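Local coordinates for Lin1840 protein (Listeria innocua serovar 6a, PDB 4ZOC) that probably hydrolyses terminal, non-reducing beta-D-glucosyl residues with release of beta-D-glucose, as a glycoside hydrolase family 3 enzyme involved in beta-1,2-glucan metabolism, at residues G71-Y76 with D344-L349; C108-E113 with P158-E163; A485-A490 with V512-E517. The protein carries 2 engineered substitutions. All coordinates share one frame; numbering follows the deposited sequence.

Contact 1 of 3, residues G71-Y76 with D344-L349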
ATOM      1  N   GLY A  71      21.167  32.169 -28.510  1.00 14.80           N
ATOM      2  CA  GLY A  71      20.206  33.020 -29.226  1.00 14.66           C
ATOM      3  C   GLY A  71      19.225  33.637 -28.245  1.00 15.66           C
ATOM      4  O   GLY A  71      18.922  34.814 -28.305  1.00 14.13           O
ATOM      5  N   ILE A  72      18.708  32.792 -27.329  1.00 13.16           N
ATOM      6  CA  ILE A  72      17.745  33.218 -26.364  1.00 11.34           C
ATOM      7  C   ILE A  72      18.339  34.195 -25.388  1.00  9.92           C
ATOM      8  O   ILE A  72      17.690  35.214 -25.107  1.00 11.73           O
ATOM      9  CB  ILE A  72      17.130  31.999 -25.631  1.00 13.59           C
ATOM     10  CG1 ILE A  72      16.202  31.210 -26.558  1.00 13.04           C
ATOM     11  CG2 ILE A  72      16.350  32.433 -24.387  1.00 12.86           C
ATOM     12  CD1 ILE A  72      15.860  29.824 -25.985  1.00 12.32           C
ATOM     13  N   GLN A  73      19.518  33.871 -24.826  1.00  8.65           N
ATOM     14  CA  GLN A  73      20.153  34.713 -23.829  1.00  9.90           C
ATOM     15  C   GLN A  73      20.547  36.073 -24.503  1.00 12.41           C
ATOM     16  O   GLN A  73      20.402  37.172 -23.911  1.00 13.16           O
ATOM     17  CB  GLN A  73      21.376  34.025 -23.279  1.00  9.52           C
ATOM     18  CG  GLN A  73      22.074  34.714 -22.108  1.00  8.86           C
ATOM     19  CD  GLN A  73      21.266  34.551 -20.815  1.00 10.65           C
ATOM     20  OE1 GLN A  73      20.189  35.175 -20.653  1.00 13.91           O
ATOM     21  NE2 GLN A  73      21.766  33.737 -19.905  1.00 10.28           N
ATOM     22  N   GLU A  74      21.005  36.020 -25.744  1.00 14.74           N
ATOM     23  CA  GLU A  74      21.431  37.266 -26.431  1.00 16.10           C
ATOM     24  C   GLU A  74      20.268  38.205 -26.666  1.00 17.28           C
ATOM     25  O   GLU A  74      20.327  39.387 -26.322  1.00 16.57           O
ATOM     26  CB  GLU A  74      22.179  36.931 -27.777  1.00 18.54           C
ATOM     27  CG  GLU A  74      22.953  38.142 -28.305  1.00 26.87           C
ATOM     28  CD  GLU A  74      24.022  37.794 -29.309  1.00 37.05           C
ATOM     29  OE1 GLU A  74      23.904  36.731 -29.958  1.00 34.87           O
ATOM     30  OE2 GLU A  74      24.993  38.604 -29.442  1.00 53.31           O
ATOM     31  N   ALA A  75      19.158  37.684 -27.195  1.00 19.50           N
ATOM     32  CA  ALA A  75      17.940  38.481 -27.353  1.00 18.07           C
ATOM     33  C   ALA A  75      17.415  38.980 -26.016  1.00 17.70           C
ATOM     34  O   ALA A  75      17.056  40.124 -25.865  1.00 15.99           O
ATOM     35  CB  ALA A  75      16.877  37.702 -28.112  1.00 18.88           C
ATOM     36  N   TYR A  76      17.436  38.135 -24.998  1.00 16.65           N
ATOM     37  CA  TYR A  76      16.864  38.506 -23.739  1.00 12.75           C
ATOM     38  C   TYR A  76      17.642  39.682 -23.119  1.00 14.02           C
ATOM     39  O   TYR A  76      17.036  40.623 -22.595  1.00 14.76           O
ATOM     40  CB  TYR A  76      16.946  37.320 -22.784  1.00 13.32           C
ATOM     41  CG  TYR A  76      16.250  37.539 -21.458  1.00 11.01           C
ATOM     42  CD1 TYR A  76      16.933  38.015 -20.371  1.00 13.24           C
ATOM     43  CD2 TYR A  76      14.959  37.150 -21.288  1.00 15.13           C
ATOM     44  CE1 TYR A  76      16.300  38.206 -19.148  1.00 12.81           C
ATOM     45  CE2 TYR A  76      14.329  37.242 -20.046  1.00 13.01           C
ATOM     46  CZ  TYR A  76      15.023  37.775 -18.983  1.00 12.83           C
ATOM     47  OH  TYR A  76      14.401  37.897 -17.747  1.00 14.94           O
ATOM     48  N   ASP A 344      29.577  36.281 -16.790  1.00 15.22           N
ATOM     49  CA  ASP A 344      29.471  35.586 -18.067  1.00 14.09           C
ATOM     50  C   ASP A 344      28.138  34.893 -18.186  1.00 13.28           C
ATOM     51  O   ASP A 344      27.970  33.786 -17.668  1.00 12.39           O
ATOM     52  CB  ASP A 344      30.582  34.561 -18.214  1.00 14.52           C
ATOM     53  CG  ASP A 344      30.529  33.798 -19.541  1.00 13.53           C
ATOM     54  OD1 ASP A 344      29.754  34.156 -20.449  1.00 15.56           O
ATOM     55  OD2 ASP A 344      31.317  32.814 -19.696  1.00 15.58           O
ATOM     56  N   PRO A 345      27.188  35.536 -18.857  1.00 15.51           N
ATOM     57  CA  PRO A 345      25.841  34.982 -18.989  1.00 14.53           C
ATOM     58  C   PRO A 345      25.770  33.770 -19.934  1.00 12.88           C
ATOM     59  O   PRO A 345      24.729  33.151 -19.993  1.00 14.46           O
ATOM     60  CB  PRO A 345      25.028  36.152 -19.543  1.00 15.57           C
ATOM     61  CG  PRO A 345      26.020  37.119 -20.074  1.00 18.26           C
ATOM     62  CD  PRO A 345      27.328  36.868 -19.506  1.00 16.10           C
ATOM     63  N   TYR A 346      26.844  33.491 -20.679  1.00 13.25           N
ATOM     64  CA  TYR A 346      26.944  32.351 -21.575  1.00 12.52           C
ATOM     65  C   TYR A 346      27.714  31.182 -21.006  1.00 14.04           C
ATOM     66  O   TYR A 346      27.934  30.195 -21.720  1.00 13.36           O
ATOM     67  CB  TYR A 346      27.597  32.804 -22.916  1.00 12.99           C
ATOM     68  CG  TYR A 346      26.800  33.935 -23.534  1.00 15.93           C
ATOM     69  CD1 TYR A 346      25.618  33.689 -24.189  1.00 14.62           C
ATOM     70  CD2 TYR A 346      27.223  35.275 -23.432  1.00 19.40           C
ATOM     71  CE1 TYR A 346      24.831  34.705 -24.670  1.00 16.73           C
ATOM     72  CE2 TYR A 346      26.437  36.298 -23.905  1.00 18.29           C
ATOM     73  CZ  TYR A 346      25.252  36.009 -24.533  1.00 20.40           C
ATOM     74  OH  TYR A 346      24.499  36.999 -25.043  1.00 24.25           O
ATOM     75  N   ARG A 347      28.116  31.288 -19.719  1.00 12.54           N
ATOM     76  CA  ARG A 347      28.793  30.261 -18.962  1.00 13.12           C
ATOM     77  C   ARG A 347      29.781  29.451 -19.803  1.00 14.06           C
ATOM     78  O   ARG A 347      29.730  28.203 -19.930  1.00 12.77           O
ATOM     79  CB  ARG A 347      27.750  29.391 -18.238  1.00 14.41           C
ATOM     80  CG  ARG A 347      28.305  28.756 -17.014  1.00 13.73           C
ATOM     81  CD  ARG A 347      27.286  28.575 -15.925  1.00 11.42           C
ATOM     82  NE  ARG A 347      28.015  28.010 -14.799  1.00 10.28           N
ATOM     83  CZ  ARG A 347      28.317  26.722 -14.649  1.00 10.52           C
ATOM     84  NH1 ARG A 347      27.958  25.816 -15.551  1.00 11.89           N
ATOM     85  NH2 ARG A 347      29.014  26.357 -13.592  1.00 11.42           N
ATOM     86  N   GLY A 348      30.736  30.192 -20.354  1.00 15.62           N
ATOM     87  CA  GLY A 348      31.886  29.584 -20.978  1.00 14.74           C
ATOM     88  C   GLY A 348      31.813  29.405 -22.479  1.00 15.58           C
ATOM     89  O   GLY A 348      32.806  29.132 -23.083  1.00 17.47           O
ATOM     90  N   LEU A 349      30.657  29.609 -23.088  1.00 10.94           N
ATOM     91  CA  LEU A 349      30.477  29.220 -24.437  1.00 14.23           C
ATOM     92  C   LEU A 349      30.650  30.298 -25.524  1.00 16.91           C
ATOM     93  O   LEU A 349      30.758  29.970 -26.687  1.00 17.70           O
ATOM     94  CB  LEU A 349      29.106  28.612 -24.600  1.00 15.51           C
ATOM     95  CG  LEU A 349      28.803  27.350 -23.788  1.00 16.24           C
ATOM     96  CD1 LEU A 349      27.513  26.725 -24.386  1.00 16.15           C
ATOM     97  CD2 LEU A 349      29.955  26.378 -23.804  1.00 19.20           C
TER

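Contact 2 of 3, residues C108-E113 with P158-E163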
ATOM      1  N   CYS A 108      22.223  -0.526  -8.526  1.00  5.77           N
ATOM      2  CA  CYS A 108      22.759  -1.946  -8.496  1.00  7.76           C
ATOM      3  C   CYS A 108      24.310  -2.052  -8.579  1.00  8.11           C
ATOM      4  O   CYS A 108      24.859  -3.067  -8.240  1.00  6.74           O
ATOM      5  CB  CYS A 108      22.134  -2.825  -9.562  1.00  8.34           C
ATOM      6  SG  CYS A 108      20.335  -3.025  -9.430  1.00  8.91           S
ATOM      7  N   SER A 109      24.988  -0.995  -9.077  1.00  7.35           N
ATOM      8  CA  SER A 109      26.432  -0.914  -9.020  1.00  7.13           C
ATOM      9  C   SER A 109      26.968  -0.943  -7.612  1.00  7.41           C
ATOM     10  O   SER A 109      28.064  -1.422  -7.449  1.00  7.91           O
ATOM     11  CB  SER A 109      27.024   0.318  -9.719  1.00  8.33           C
ATOM     12  OG  SER A 109      26.923   1.482  -8.913  1.00  8.25           O
ATOM     13  N   PHE A 110      26.209  -0.472  -6.624  1.00  7.27           N
ATOM     14  CA  PHE A 110      26.726  -0.280  -5.231  1.00  8.19           C
ATOM     15  C   PHE A 110      28.078   0.419  -5.253  1.00 11.50           C
ATOM     16  O   PHE A 110      28.962   0.161  -4.386  1.00 10.55           O
ATOM     17  CB  PHE A 110      26.741  -1.637  -4.509  1.00  7.56           C
ATOM     18  CG  PHE A 110      25.422  -2.023  -3.937  1.00  8.14           C
ATOM     19  CD1 PHE A 110      24.404  -2.539  -4.780  1.00  7.92           C
ATOM     20  CD2 PHE A 110      25.227  -2.019  -2.549  1.00  8.00           C
ATOM     21  CE1 PHE A 110      23.204  -2.973  -4.299  1.00  6.95           C
ATOM     22  CE2 PHE A 110      24.007  -2.470  -2.045  1.00  8.44           C
ATOM     23  CZ  PHE A 110      23.021  -2.944  -2.942  1.00  8.27           C
ATOM     24  N   ASP A 111      28.265   1.308  -6.265  1.00 10.15           N
ATOM     25  CA  ASP A 111      29.553   1.923  -6.499  1.00 13.67           C
ATOM     26  C   ASP A 111      29.506   3.445  -6.613  1.00 11.17           C
ATOM     27  O   ASP A 111      29.111   3.995  -7.633  1.00 10.82           O
ATOM     28  CB  ASP A 111      30.266   1.265  -7.699  1.00 14.99           C
ATOM     29  CG  ASP A 111      31.722   1.642  -7.748  1.00 16.46           C
ATOM     30  OD1 ASP A 111      32.471   1.247  -6.812  1.00 18.27           O
ATOM     31  OD2 ASP A 111      32.097   2.415  -8.653  1.00 12.11           O
ATOM     32  N   ARG A 112      29.897   4.109  -5.521  1.00 10.53           N
ATOM     33  CA  ARG A 112      29.811   5.550  -5.389  1.00  9.23           C
ATOM     34  C   ARG A 112      30.589   6.212  -6.543  1.00  8.17           C
ATOM     35  O   ARG A 112      30.101   7.156  -7.147  1.00  9.97           O
ATOM     36  CB  ARG A 112      30.299   6.052  -4.032  1.00  8.06           C
ATOM     37  CG  ARG A 112      29.456   5.630  -2.843  1.00  9.90           C
ATOM     38  CD  ARG A 112      30.294   5.865  -1.589  1.00 10.33           C
ATOM     39  NE  ARG A 112      29.629   5.561  -0.320  1.00  9.54           N
ATOM     40  CZ  ARG A 112      29.689   4.347   0.267  1.00  9.07           C
ATOM     41  NH1 ARG A 112      30.324   3.343  -0.311  1.00 10.51           N
ATOM     42  NH2 ARG A 112      29.124   4.153   1.450  1.00 12.38           N
ATOM     43  N   GLU A 113      31.791   5.734  -6.850  1.00 10.81           N
ATOM     44  CA  GLU A 113      32.651   6.414  -7.855  1.00  9.48           C
ATOM     45  C   GLU A 113      32.008   6.278  -9.273  1.00  8.30           C
ATOM     46  O   GLU A 113      32.030   7.225 -10.021  1.00  7.96           O
ATOM     47  CB  GLU A 113      34.071   5.897  -7.792  1.00 10.66           C
ATOM     48  CG  GLU A 113      35.038   6.499  -8.839  1.00 11.59           C
ATOM     49  CD  GLU A 113      35.294   7.935  -8.716  1.00 11.78           C
ATOM     50  OE1 GLU A 113      34.792   8.619  -7.766  1.00 14.55           O
ATOM     51  OE2 GLU A 113      36.008   8.414  -9.624  1.00 15.35           O
ATOM     52  N   PRO A 158      17.188   3.503   1.972  1.00  6.58           N
ATOM     53  CA  PRO A 158      17.465   4.927   2.170  1.00  7.80           C
ATOM     54  C   PRO A 158      18.949   5.186   2.272  1.00  9.06           C
ATOM     55  O   PRO A 158      19.386   6.279   1.830  1.00  9.13           O
ATOM     56  CB  PRO A 158      16.752   5.279   3.459  1.00  7.80           C
ATOM     57  CG  PRO A 158      15.803   4.177   3.682  1.00  9.31           C
ATOM     58  CD  PRO A 158      16.253   2.974   2.958  1.00  7.35           C
ATOM     59  N   PHE A 159      19.722   4.247   2.868  1.00  8.90           N
ATOM     60  CA  PHE A 159      21.212   4.501   2.996  1.00  9.21           C
ATOM     61  C   PHE A 159      21.929   4.496   1.647  1.00  8.92           C
ATOM     62  O   PHE A 159      22.647   5.477   1.289  1.00  7.86           O
ATOM     63  CB  PHE A 159      21.910   3.515   3.945  1.00  9.77           C
ATOM     64  CG  PHE A 159      23.361   3.768   4.130  1.00  8.57           C
ATOM     65  CD1 PHE A 159      23.776   4.831   4.838  1.00 11.05           C
ATOM     66  CD2 PHE A 159      24.296   2.950   3.551  1.00 11.24           C
ATOM     67  CE1 PHE A 159      25.143   5.081   5.008  1.00 10.06           C
ATOM     68  CE2 PHE A 159      25.632   3.187   3.685  1.00 11.32           C
ATOM     69  CZ  PHE A 159      26.036   4.263   4.419  1.00 10.79           C
ATOM     70  N   LEU A 160      21.757   3.418   0.906  1.00  6.86           N
ATOM     71  CA  LEU A 160      22.210   3.422  -0.439  1.00  7.59           C
ATOM     72  C   LEU A 160      21.768   4.657  -1.186  1.00  7.78           C
ATOM     73  O   LEU A 160      22.582   5.320  -1.914  1.00  7.01           O
ATOM     74  CB  LEU A 160      21.719   2.177  -1.195  1.00  7.70           C
ATOM     75  CG  LEU A 160      22.289   1.953  -2.570  1.00  8.20           C
ATOM     76  CD1 LEU A 160      23.833   1.915  -2.603  1.00  9.07           C
ATOM     77  CD2 LEU A 160      21.792   0.681  -3.215  1.00 10.06           C
ATOM     78  N   ASN A 161      20.486   5.022  -1.103  1.00  8.03           N
ATOM     79  CA  ASN A 161      20.023   6.129  -1.927  1.00  7.73           C
ATOM     80  C   ASN A 161      20.701   7.420  -1.506  1.00  7.40           C
ATOM     81  O   ASN A 161      21.001   8.280  -2.332  1.00  7.07           O
ATOM     82  CB  ASN A 161      18.477   6.331  -1.853  1.00  7.15           C
ATOM     83  CG  ASN A 161      17.733   5.162  -2.474  1.00  6.74           C
ATOM     84  OD1 ASN A 161      18.381   4.333  -3.157  1.00  9.08           O
ATOM     85  ND2 ASN A 161      16.439   5.144  -2.381  1.00  6.52           N
ATOM     86  N   SER A 162      20.894   7.554  -0.191  1.00  6.59           N
ATOM     87  CA  SER A 162      21.591   8.731   0.367  1.00  7.67           C
ATOM     88  C   SER A 162      23.051   8.824  -0.145  1.00  9.20           C
ATOM     89  O   SER A 162      23.478   9.893  -0.596  1.00  9.91           O
ATOM     90  CB  SER A 162      21.582   8.705   1.904  1.00  8.93           C
ATOM     91  OG  SER A 162      20.266   8.839   2.467  1.00 10.18           O
ATOM     92  N   GLU A 163      23.767   7.696  -0.127  1.00  7.62           N
ATOM     93  CA  GLU A 163      25.224   7.629  -0.487  1.00  9.18           C
ATOM     94  C   GLU A 163      25.385   7.913  -1.972  1.00  9.09           C
ATOM     95  O   GLU A 163      26.212   8.733  -2.376  1.00  9.32           O
ATOM     96  CB  GLU A 163      25.832   6.336  -0.061  1.00  8.97           C
ATOM     97  CG  GLU A 163      25.877   6.182   1.475  1.00 10.03           C
ATOM     98  CD  GLU A 163      26.875   7.121   2.075  1.00 11.18           C
ATOM     99  OE1 GLU A 163      28.033   6.964   1.793  1.00 15.81           O
ATOM    100  OE2 GLU A 163      26.516   8.067   2.801  1.00 14.08           O
TER

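Contact 3 of 3, residues A485-A490 with V512-E517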
ATOM      1  N   ALA A 485       3.623 -12.647 -24.759  1.00  8.27           N
ATOM      2  CA  ALA A 485       4.368 -13.181 -25.890  1.00  7.81           C
ATOM      3  C   ALA A 485       5.832 -13.429 -25.592  1.00  7.98           C
ATOM      4  O   ALA A 485       6.425 -14.352 -26.147  1.00  7.52           O
ATOM      5  CB  ALA A 485       4.230 -12.269 -27.083  1.00  9.71           C
ATOM      6  N   GLN A 486       6.444 -12.617 -24.715  1.00  6.45           N
ATOM      7  CA  GLN A 486       7.817 -12.842 -24.349  1.00  7.68           C
ATOM      8  C   GLN A 486       8.011 -14.034 -23.407  1.00  7.30           C
ATOM      9  O   GLN A 486       8.956 -14.764 -23.560  1.00  7.91           O
ATOM     10  CB  GLN A 486       8.448 -11.578 -23.754  1.00  6.68           C
ATOM     11  CG  GLN A 486       8.426 -10.428 -24.779  1.00  7.17           C
ATOM     12  CD  GLN A 486       9.320  -9.277 -24.377  1.00  7.34           C
ATOM     13  OE1 GLN A 486      10.364  -9.473 -23.757  1.00  6.21           O
ATOM     14  NE2 GLN A 486       8.911  -8.055 -24.724  1.00  8.20           N
ATOM     15  N   TYR A 487       7.119 -14.241 -22.460  1.00  7.49           N
ATOM     16  CA  TYR A 487       7.156 -15.457 -21.666  1.00  7.16           C
ATOM     17  C   TYR A 487       6.872 -16.662 -22.555  1.00  7.28           C
ATOM     18  O   TYR A 487       7.556 -17.694 -22.403  1.00  8.64           O
ATOM     19  CB  TYR A 487       6.167 -15.445 -20.490  1.00  7.97           C
ATOM     20  CG  TYR A 487       6.414 -14.337 -19.485  1.00  7.98           C
ATOM     21  CD1 TYR A 487       7.287 -14.522 -18.469  1.00  9.63           C
ATOM     22  CD2 TYR A 487       5.721 -13.125 -19.547  1.00  7.47           C
ATOM     23  CE1 TYR A 487       7.539 -13.523 -17.530  1.00  8.04           C
ATOM     24  CE2 TYR A 487       6.001 -12.103 -18.652  1.00  7.36           C
ATOM     25  CZ  TYR A 487       6.866 -12.318 -17.629  1.00  8.12           C
ATOM     26  OH  TYR A 487       7.051 -11.290 -16.701  1.00  6.72           O
ATOM     27  N   GLN A 488       5.971 -16.527 -23.517  1.00  8.34           N
ATOM     28  CA  GLN A 488       5.736 -17.638 -24.460  1.00  9.48           C
ATOM     29  C   GLN A 488       6.991 -17.951 -25.272  1.00  8.90           C
ATOM     30  O   GLN A 488       7.266 -19.100 -25.574  1.00 10.78           O
ATOM     31  CB  GLN A 488       4.532 -17.370 -25.401  1.00 11.12           C
ATOM     32  CG  GLN A 488       3.185 -17.218 -24.696  1.00 17.52           C
ATOM     33  CD  GLN A 488       2.181 -16.489 -25.584  1.00 29.65           C
ATOM     34  OE1 GLN A 488       2.450 -16.157 -26.775  1.00 33.16           O
ATOM     35  NE2 GLN A 488       1.009 -16.258 -25.050  1.00 43.68           N
ATOM     36  N   LEU A 489       7.684 -16.930 -25.722  1.00  8.72           N
ATOM     37  CA  LEU A 489       8.955 -17.128 -26.431  1.00  8.07           C
ATOM     38  C   LEU A 489       9.984 -17.837 -25.605  1.00  7.53           C
ATOM     39  O   LEU A 489      10.638 -18.757 -26.093  1.00  8.66           O
ATOM     40  CB  LEU A 489       9.487 -15.748 -26.985  1.00  8.01           C
ATOM     41  CG  LEU A 489      10.807 -15.756 -27.697  1.00  7.65           C
ATOM     42  CD1 LEU A 489      10.838 -16.715 -28.884  1.00  8.91           C
ATOM     43  CD2 LEU A 489      11.151 -14.313 -28.187  1.00  6.00           C
ATOM     44  N   ALA A 490      10.170 -17.450 -24.358  1.00  7.65           N
ATOM     45  CA  ALA A 490      11.153 -18.136 -23.494  1.00  8.11           C
ATOM     46  C   ALA A 490      10.772 -19.631 -23.323  1.00  7.16           C
ATOM     47  O   ALA A 490      11.603 -20.488 -23.361  1.00  8.66           O
ATOM     48  CB  ALA A 490      11.187 -17.428 -22.169  1.00  8.59           C
ATOM     49  N   VAL A 512       9.971 -12.459 -12.827  1.00  7.84           N
ATOM     50  CA  VAL A 512      10.920 -13.161 -13.627  1.00  6.39           C
ATOM     51  C   VAL A 512      11.010 -14.660 -13.316  1.00  7.76           C
ATOM     52  O   VAL A 512      11.883 -15.388 -13.912  1.00  8.24           O
ATOM     53  CB  VAL A 512      12.303 -12.489 -13.637  1.00  6.53           C
ATOM     54  CG1 VAL A 512      12.227 -11.073 -14.183  1.00  6.95           C
ATOM     55  CG2 VAL A 512      12.988 -12.616 -12.277  1.00  6.44           C
ATOM     56  N   LYS A 513      10.191 -15.158 -12.378  1.00  7.94           N
ATOM     57  CA  LYS A 513      10.267 -16.545 -12.004  1.00  8.92           C
ATOM     58  C   LYS A 513      10.186 -17.484 -13.276  1.00  9.77           C
ATOM     59  O   LYS A 513      11.023 -18.425 -13.436  1.00 10.27           O
ATOM     60  CB  LYS A 513       9.193 -16.904 -10.978  1.00  9.05           C
ATOM     61  CG  LYS A 513       9.002 -18.404 -10.725  1.00 10.50           C
ATOM     62  CD  LYS A 513       7.985 -18.676  -9.593  1.00 15.63           C
ATOM     63  CE  LYS A 513       8.061 -20.203  -9.298  1.00 17.64           C
ATOM     64  NZ  LYS A 513       7.362 -20.491  -8.071  1.00 24.49           N
ATOM     65  N   GLU A 514       9.264 -17.177 -14.177  1.00  9.29           N
ATOM     66  CA  GLU A 514       9.070 -18.027 -15.396  1.00 11.30           C
ATOM     67  C   GLU A 514      10.245 -17.907 -16.326  1.00 13.11           C
ATOM     68  O   GLU A 514      10.532 -18.849 -17.063  1.00 17.89           O
ATOM     69  CB  GLU A 514       7.811 -17.646 -16.132  1.00 11.08           C
ATOM     70  CG  GLU A 514       6.582 -17.969 -15.303  1.00 13.24           C
ATOM     71  CD  GLU A 514       5.369 -17.200 -15.765  1.00 17.62           C
ATOM     72  OE1 GLU A 514       5.121 -17.125 -16.979  1.00 18.17           O
ATOM     73  OE2 GLU A 514       4.642 -16.673 -14.901  1.00 21.92           O
ATOM     74  N   LEU A 515      11.022 -16.807 -16.257  1.00  9.15           N
ATOM     75  CA  LEU A 515      12.203 -16.691 -17.093  1.00  8.58           C
ATOM     76  C   LEU A 515      13.355 -17.464 -16.512  1.00  9.12           C
ATOM     77  O   LEU A 515      14.026 -18.171 -17.219  1.00 13.08           O
ATOM     78  CB  LEU A 515      12.553 -15.209 -17.281  1.00  8.17           C
ATOM     79  CG  LEU A 515      11.426 -14.367 -17.872  1.00  9.92           C
ATOM     80  CD1 LEU A 515      11.828 -12.913 -17.969  1.00 10.62           C
ATOM     81  CD2 LEU A 515      10.886 -14.822 -19.206  1.00 10.25           C
ATOM     82  N   ALA A 516      13.568 -17.320 -15.202  1.00  9.41           N
ATOM     83  CA  ALA A 516      14.646 -18.028 -14.528  1.00 11.07           C
ATOM     84  C   ALA A 516      14.469 -19.525 -14.698  1.00 12.52           C
ATOM     85  O   ALA A 516      15.448 -20.264 -14.884  1.00 18.65           O
ATOM     86  CB  ALA A 516      14.660 -17.704 -13.058  1.00 10.50           C
ATOM     87  N   GLU A 517      13.234 -19.960 -14.589  1.00 12.59           N
ATOM     88  CA  GLU A 517      12.939 -21.412 -14.781  1.00 16.55           C
ATOM     89  C   GLU A 517      13.001 -21.945 -16.254  1.00 17.16           C
ATOM     90  O   GLU A 517      13.011 -23.156 -16.472  1.00 21.08           O
ATOM     91  CB  GLU A 517      11.604 -21.743 -14.117  1.00 20.04           C
ATOM     92  CG  GLU A 517      11.752 -21.645 -12.586  1.00 23.21           C
ATOM     93  CD  GLU A 517      10.494 -21.892 -11.778  1.00 24.66           C
ATOM     94  OE1 GLU A 517       9.426 -22.185 -12.398  1.00 26.81           O
ATOM     95  OE2 GLU A 517      10.608 -21.749 -10.499  1.00 30.19           O
TER

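Contact 1 of 3, residues G71-Y76 with D344-L349
Q73 meets the loop with two parts of its side chain. Its terminal amide donates from NE2 to P345 O (3.0 Å, N-H...O angle 151°), while CB and CG lie against the Y346 ring, CG at 3.8 Å from CE1. Amide and ring planes stand 80° apart, so the two flat groups do not stack; it is the aliphatic part that touches the tyrosine, obliquely at CE1. The chain starts with CG anti to the backbone N (chi1 -174°) and then bends about the CB-CG bond, which turns NE2 toward the P345 carbonyl. At the far end of the tyrosine, OH sits 3.4 Å from E74 CA, with the ring edge turned to E74 N. Within the loop, D344 OD1 accepts from Y346 N at 3.0 Å, an Asx turn, and OD2 accepts from G348 N at 2.8 Å. K350 adds a cation-pi contact to Y346. The loop, on the way from helix 322-338 to helix 361-374, is thus laid against helix 66-79 of the TIM barrel. Since Q73 OE1 also accepts from L86 N, the amide is held at both ends, which settles its flip and satisfies both polar atoms of a buried side chain.

Contact 2 of 3, residues C108-E113 with P158-E163
R112 grips E163 side-on, with two nitrogens converging on one oxygen. NE lies 3.0 Å from E163 OE1 (N-H...O angle 149°), and NH2 lies 3.0 Å from the same OE1. The oxygen sits in the guanidinium plane and offers NE its anti lone pair, whereas NH2 comes from that side but out of the carboxylate plane. Guanidinium and carboxylate planes are 73° apart, so this is not the flat two-oxygen pairing. Deeper in, L160 CD2 stands over one face of the F110 ring in a CH-pi contact, 4.0 Å from the centroid and 17° off the ring normal; the nearest ring atom is CZ, 3.8 Å from CD2.

In the next layer, the R112 chain runs extended from CG to NE and reaches from the start of helix 112-128 to helix 158-173. E163 instead bends about its CB-CG bond, and its CG lies 3.5 Å above the plane of the F159 ring, over one face near the rim. D111 caps the start of helix 112-128, and S162 N and OG both bind P158 O in the first turn of helix 158-173. The contact thus joins two helices of the TIM-barrel domain, and strand 659-668, in the fibronectin type III-like range, packs on them: F663 accepts from R112 NH1 through its O and makes a cation-pi contact with R112. As E163 OE2 bridges to K166, the carboxylate has a cation at each oxygen, which would probably stabilise its charged form.

Contact 3 of 3, residues A485-A490 with V512-E517
Y487 projects from helix 485-490 toward the start of helix 513-517, and CG, CD1 and CE1 of its ring find partners there. At its root, CB lies 4.0 Å from E514 OE1. With CG anti to the carbonyl carbon (chi1 -61°), the ring is carried past this carboxylate, whose plane makes 43° with the ring. CD1 meets both partners: it lies 3.7 Å from L515 CD2 and equally 3.7 Å from E514 OE1, so an apolar and a charged group flank the same carbon. One atom further, CE1 meets L515 CG at 4.0 Å, and the two side chains cross at about a right angle. Beyond CE1 the tip passes the leucine, and the hydroxyl is hydrogen-bonded to E511 O and L482 N, which tie it to the chain just before each segment.

L515 CD2 serves a second neighbour as well, A490 CB at 4.0 Å, so one methyl touches both the tyrosine and the next turn of the helix. E514 has a partner outside: its OE2 forms a salt bridge with R481, which also makes a cation-pi contact with Y487.

The axes of the short segments 485-490 and 513-517 approach to 9.8 Å, 17° from parallel. Beneath them, L515 rests on L464 and I502, and A490 on L462, residues of the parallel strands 459-465 and 500-505. Strand, helix, strand, helix and strand follow in order to 521-524, so the packing joins the helices of two successive beta-alpha-beta crossovers in the alpha/beta C-terminal domain of a family 3 glycoside hydrolase.

Contact 3 is the buried, mostly apolar one, joining two helices over the parallel strands of one mixed sheet, and its polar groups are held by residues outside its segments. Contacts 1 and 2 are partly buried, and polar bonds cross both: a neutral amide-carbonyl bond in the first, a salt bridge beside an apolar pair in the second. Both involve helices of the TIM barrel, but contact 1 brings in the loop leading out of it, whereas contact 2 joins two neighbouring helix starts and touches strand 659-668. Contact 2 lies nearest the middle of the chain; contacts 1 and 3, centres about 53 Å apart, lie on opposite sides of it.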